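Local structure of ethylbenzene dehydrogenase alpha-subunit (Aromatoleum aromaticum, 2IVF) at residues A[377-389]-A[396-408]. The protein is the catalytic subunit of a molybdenum enzyme of the molybdopterin oxidoreductase family, holding molybdenum, two pterin guanine dinucleotide cofactors and an iron/sulfur cluster. Sequence-based numbering, arbitrary orientation.
Sequences DFMPALEGTFSAR and IQVRTVFEGLREH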
# COMPACT_ATOMS: atom_id res chain seq x y z
N ASP A 377 40.19 -6.97 29.62
CA ASP A 377 41.46 -6.44 30.10
C ASP A 377 42.64 -7.18 29.44
O ASP A 377 43.79 -6.99 29.84
CB ASP A 377 41.51 -6.44 31.62
CG ASP A 377 41.38 -7.82 32.23
OD1 ASP A 377 41.31 -8.81 31.49
OD2 ASP A 377 41.37 -7.90 33.47
N PHE A 378 42.33 -7.99 28.42
CA PHE A 378 43.34 -8.63 27.58
C PHE A 378 42.64 -9.13 26.34
O PHE A 378 41.43 -9.19 26.31
CB PHE A 378 43.98 -9.80 28.31
CG PHE A 378 43.14 -11.03 28.32
CD1 PHE A 378 42.12 -11.17 29.21
CD2 PHE A 378 43.38 -12.05 27.43
CE1 PHE A 378 41.33 -12.31 29.22
CE2 PHE A 378 42.60 -13.19 27.44
CZ PHE A 378 41.58 -13.31 28.33
N MET A 379 43.39 -9.52 25.31
CA MET A 379 42.78 -10.05 24.10
C MET A 379 42.66 -11.57 24.17
O MET A 379 43.67 -12.26 24.14
CB MET A 379 43.59 -9.68 22.87
CG MET A 379 43.13 -8.41 22.19
SD MET A 379 41.61 -8.64 21.24
CE MET A 379 41.95 -7.59 19.82
N PRO A 380 41.43 -12.09 24.22
CA PRO A 380 41.24 -13.54 24.19
C PRO A 380 41.75 -14.16 22.90
O PRO A 380 41.73 -13.50 21.87
CB PRO A 380 39.72 -13.71 24.29
CG PRO A 380 39.20 -12.41 24.77
CD PRO A 380 40.16 -11.37 24.34
N ALA A 381 42.14 -15.42 22.96
CA ALA A 381 42.45 -16.20 21.76
C ALA A 381 41.21 -16.32 20.90
O ALA A 381 40.09 -16.37 21.43
CB ALA A 381 42.95 -17.62 22.14
N LEU A 382 41.41 -16.36 19.59
CA LEU A 382 40.36 -16.74 18.65
C LEU A 382 40.81 -18.01 17.97
O LEU A 382 40.20 -19.08 18.14
CB LEU A 382 40.09 -15.64 17.63
CG LEU A 382 39.21 -14.49 18.14
CD1 LEU A 382 38.94 -13.55 17.01
CD2 LEU A 382 37.89 -14.99 18.74
N GLU A 383 41.89 -17.92 17.20
CA GLU A 383 42.37 -19.08 16.48
C GLU A 383 43.05 -20.04 17.45
O GLU A 383 43.72 -19.61 18.39
CB GLU A 383 43.34 -18.66 15.36
CG GLU A 383 42.67 -17.82 14.22
CD GLU A 383 42.62 -16.33 14.51
OE1 GLU A 383 42.94 -15.95 15.66
OE2 GLU A 383 42.27 -15.53 13.58
N GLY A 384 42.86 -21.33 17.24
CA GLY A 384 43.66 -22.31 17.96
C GLY A 384 42.90 -23.47 18.58
O GLY A 384 41.68 -23.43 18.79
N THR A 385 43.63 -24.52 18.86
CA THR A 385 43.09 -25.60 19.65
C THR A 385 44.01 -25.76 20.83
O THR A 385 45.23 -25.73 20.69
CB THR A 385 42.91 -26.88 18.81
OG1 THR A 385 42.09 -26.57 17.67
CG2 THR A 385 42.20 -27.93 19.63
N PHE A 386 43.41 -25.89 22.00
CA PHE A 386 44.12 -25.83 23.25
C PHE A 386 43.69 -27.02 24.09
O PHE A 386 42.93 -27.87 23.64
CB PHE A 386 43.79 -24.51 23.98
CG PHE A 386 43.99 -23.28 23.13
CD1 PHE A 386 45.25 -22.69 23.04
CD2 PHE A 386 42.93 -22.71 22.45
CE1 PHE A 386 45.44 -21.55 22.27
CE2 PHE A 386 43.11 -21.58 21.68
CZ PHE A 386 44.38 -21.00 21.58
N SER A 387 44.20 -27.07 25.32
CA SER A 387 43.79 -28.10 26.26
C SER A 387 43.43 -27.48 27.60
O SER A 387 43.91 -26.41 27.96
CB SER A 387 44.89 -29.15 26.43
OG SER A 387 46.15 -28.65 26.06
N ALA A 388 42.54 -28.17 28.32
CA ALA A 388 42.17 -27.81 29.68
C ALA A 388 42.11 -29.08 30.53
O ALA A 388 41.63 -30.11 30.06
CB ALA A 388 40.82 -27.12 29.68
N ARG A 389 42.63 -29.01 31.76
CA ARG A 389 42.45 -30.08 32.74
C ARG A 389 41.15 -29.88 33.49
O ARG A 389 40.94 -28.84 34.10
CB ARG A 389 43.59 -30.12 33.76
CG ARG A 389 44.72 -31.01 33.37
CD ARG A 389 45.95 -30.86 34.29
NE ARG A 389 47.15 -31.31 33.60
CZ ARG A 389 48.40 -31.17 34.05
NH1 ARG A 389 48.64 -30.59 35.22
NH2 ARG A 389 49.43 -31.64 33.33
N ILE A 396 41.35 -32.42 28.21
CA ILE A 396 40.64 -32.51 26.96
C ILE A 396 41.07 -31.36 26.07
O ILE A 396 41.63 -30.37 26.54
CB ILE A 396 39.11 -32.44 27.16
CG1 ILE A 396 38.73 -31.19 27.97
CG2 ILE A 396 38.64 -33.74 27.84
CD1 ILE A 396 37.25 -30.96 28.09
N GLN A 397 40.82 -31.53 24.77
CA GLN A 397 41.00 -30.49 23.80
C GLN A 397 39.80 -29.55 23.91
O GLN A 397 38.67 -30.00 24.05
CB GLN A 397 41.02 -31.06 22.37
CG GLN A 397 42.35 -31.60 21.84
CD GLN A 397 42.36 -31.60 20.31
OE1 GLN A 397 41.74 -30.73 19.67
NE2 GLN A 397 43.03 -32.56 19.72
N VAL A 398 40.07 -28.25 23.84
CA VAL A 398 39.03 -27.24 23.78
C VAL A 398 39.43 -26.28 22.68
O VAL A 398 40.62 -26.13 22.40
CB VAL A 398 38.85 -26.50 25.11
CG1 VAL A 398 38.47 -27.50 26.23
CG2 VAL A 398 40.10 -25.71 25.48
N ARG A 399 38.43 -25.66 22.06
CA ARG A 399 38.69 -24.65 21.06
C ARG A 399 37.61 -23.60 21.16
O ARG A 399 36.55 -23.86 21.70
CB ARG A 399 38.75 -25.26 19.67
CG ARG A 399 37.40 -25.65 19.09
CD ARG A 399 37.55 -26.32 17.73
NE ARG A 399 36.27 -26.78 17.19
CZ ARG A 399 36.14 -27.61 16.15
NH1 ARG A 399 37.19 -28.07 15.48
NH2 ARG A 399 34.93 -27.98 15.76
N THR A 400 37.89 -22.44 20.61
CA THR A 400 36.94 -21.36 20.63
C THR A 400 35.81 -21.66 19.66
O THR A 400 35.99 -22.42 18.71
CB THR A 400 37.62 -20.04 20.21
OG1 THR A 400 38.07 -20.13 18.86
CG2 THR A 400 38.78 -19.69 21.13
N VAL A 401 34.65 -21.04 19.89
CA VAL A 401 33.59 -21.11 18.95
C VAL A 401 34.11 -20.68 17.59
O VAL A 401 33.81 -21.32 16.58
CB VAL A 401 32.43 -20.19 19.34
CG1 VAL A 401 31.43 -20.07 18.17
CG2 VAL A 401 31.76 -20.73 20.63
N PHE A 402 34.89 -19.59 17.58
CA PHE A 402 35.51 -19.08 16.35
C PHE A 402 36.27 -20.16 15.55
O PHE A 402 36.18 -20.20 14.31
CB PHE A 402 36.48 -17.94 16.68
CG PHE A 402 37.02 -17.23 15.47
CD1 PHE A 402 36.31 -16.20 14.89
CD2 PHE A 402 38.23 -17.61 14.90
CE1 PHE A 402 36.80 -15.52 13.78
CE2 PHE A 402 38.72 -16.94 13.78
CZ PHE A 402 38.01 -15.90 13.24
N GLU A 403 37.05 -20.97 16.26
CA GLU A 403 37.82 -22.05 15.64
C GLU A 403 36.88 -23.10 15.04
O GLU A 403 37.14 -23.60 13.93
CB GLU A 403 38.80 -22.66 16.63
CG GLU A 403 39.68 -23.76 16.02
CD GLU A 403 40.77 -23.28 15.06
OE1 GLU A 403 41.10 -22.07 14.99
OE2 GLU A 403 41.33 -24.15 14.36
N GLY A 404 35.78 -23.40 15.72
CA GLY A 404 34.75 -24.26 15.15
C GLY A 404 34.14 -23.61 13.91
O GLY A 404 33.93 -24.24 12.88
N LEU A 405 33.83 -22.34 14.02
CA LEU A 405 33.28 -21.63 12.91
C LEU A 405 34.19 -21.62 11.69
O LEU A 405 33.68 -21.69 10.55
CB LEU A 405 32.97 -20.22 13.33
CG LEU A 405 32.24 -19.36 12.32
CD1 LEU A 405 30.84 -19.93 11.97
CD2 LEU A 405 32.12 -17.96 12.95
N ARG A 406 35.49 -21.43 11.91
CA ARG A 406 36.45 -21.49 10.80
C ARG A 406 36.30 -22.80 10.06
O ARG A 406 36.28 -22.81 8.84
CB ARG A 406 37.91 -21.40 11.28
CG ARG A 406 38.30 -20.03 11.78
CD ARG A 406 39.68 -20.10 12.33
NE ARG A 406 40.66 -19.86 11.29
CZ ARG A 406 41.93 -20.25 11.34
NH1 ARG A 406 42.41 -20.97 12.36
NH2 ARG A 406 42.72 -19.93 10.34
N GLU A 407 36.21 -23.91 10.78
CA GLU A 407 35.99 -25.22 10.15
C GLU A 407 34.67 -25.23 9.37
O GLU A 407 34.60 -25.64 8.22
CB GLU A 407 36.04 -26.33 11.22
CG GLU A 407 35.62 -27.74 10.78
CD GLU A 407 35.63 -28.78 11.94
OE1 GLU A 407 34.53 -29.21 12.39
OE2 GLU A 407 36.73 -29.19 12.39
N HIS A 408 33.61 -24.79 10.03
CA HIS A 408 32.26 -24.88 9.52
C HIS A 408 32.13 -24.05 8.23
O HIS A 408 31.48 -24.47 7.28
CB HIS A 408 31.35 -24.35 10.62
CG HIS A 408 29.92 -24.18 10.22
ND1 HIS A 408 29.13 -25.24 9.86
CD2 HIS A 408 29.13 -23.09 10.20
CE1 HIS A 408 27.91 -24.79 9.59
NE2 HIS A 408 27.88 -23.49 9.80
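Leu-382 lies over one face of the Phe-402 ring, its CD1 4.3 Å from the ring centroid and only 9° off the normal, a CH-pi contact. The ring reaches Leu-382 from the first turn of helix 401-408 because Phe-402 holds CG anti to its N (chi1 -172°), and there CB of Leu-382 also meets CD2; Phe-320 and Cys-326, on Phe-402 and Leu-382 respectively, extend this buried patch. Beside it, Thr-400 is the N-cap: OG1 gives a very short 2.5 Å hydrogen bond to Leu-382 O and accepts from Glu-403 N, tying loop to helix start. Glu-403 turns back, bent at chi2 (72°), so that OE1 accepts from Gly-384 N at 3.0 Å, well above the carboxylate plane, and from Arg-406 NH1 at 3.1 Å, on the syn side, close to the plane and slightly toward the other face. That arginine lays one guanidinium face on CG of Glu-383, whose carboxylate instead pairs with Arg-322. Further along, strands 385-389 and 396-400 form an antiparallel hairpin with two hydrogen-bonded pairs, Ala-388 with Ile-396 and Phe-386 with Val-398 (Phe-386 N to Val-398 O 2.8 Å, Val-398 N to Phe-386 O 2.9 Å). Val-398 CG1 meets Ala-388 CB at 4.2 Å, while CG2 touches CB of Phe-386, whose ring stacks on Phe-359. Strand 334-336 pairs with 395-400 on the side away from 385-389, completing a three-stranded antiparallel sheet. Two donors would probably stabilise negative charge on Glu-403 OE1, which bridges Gly-384 N of the loop and Arg-406, one helical turn on, beside the Thr-400 N-cap.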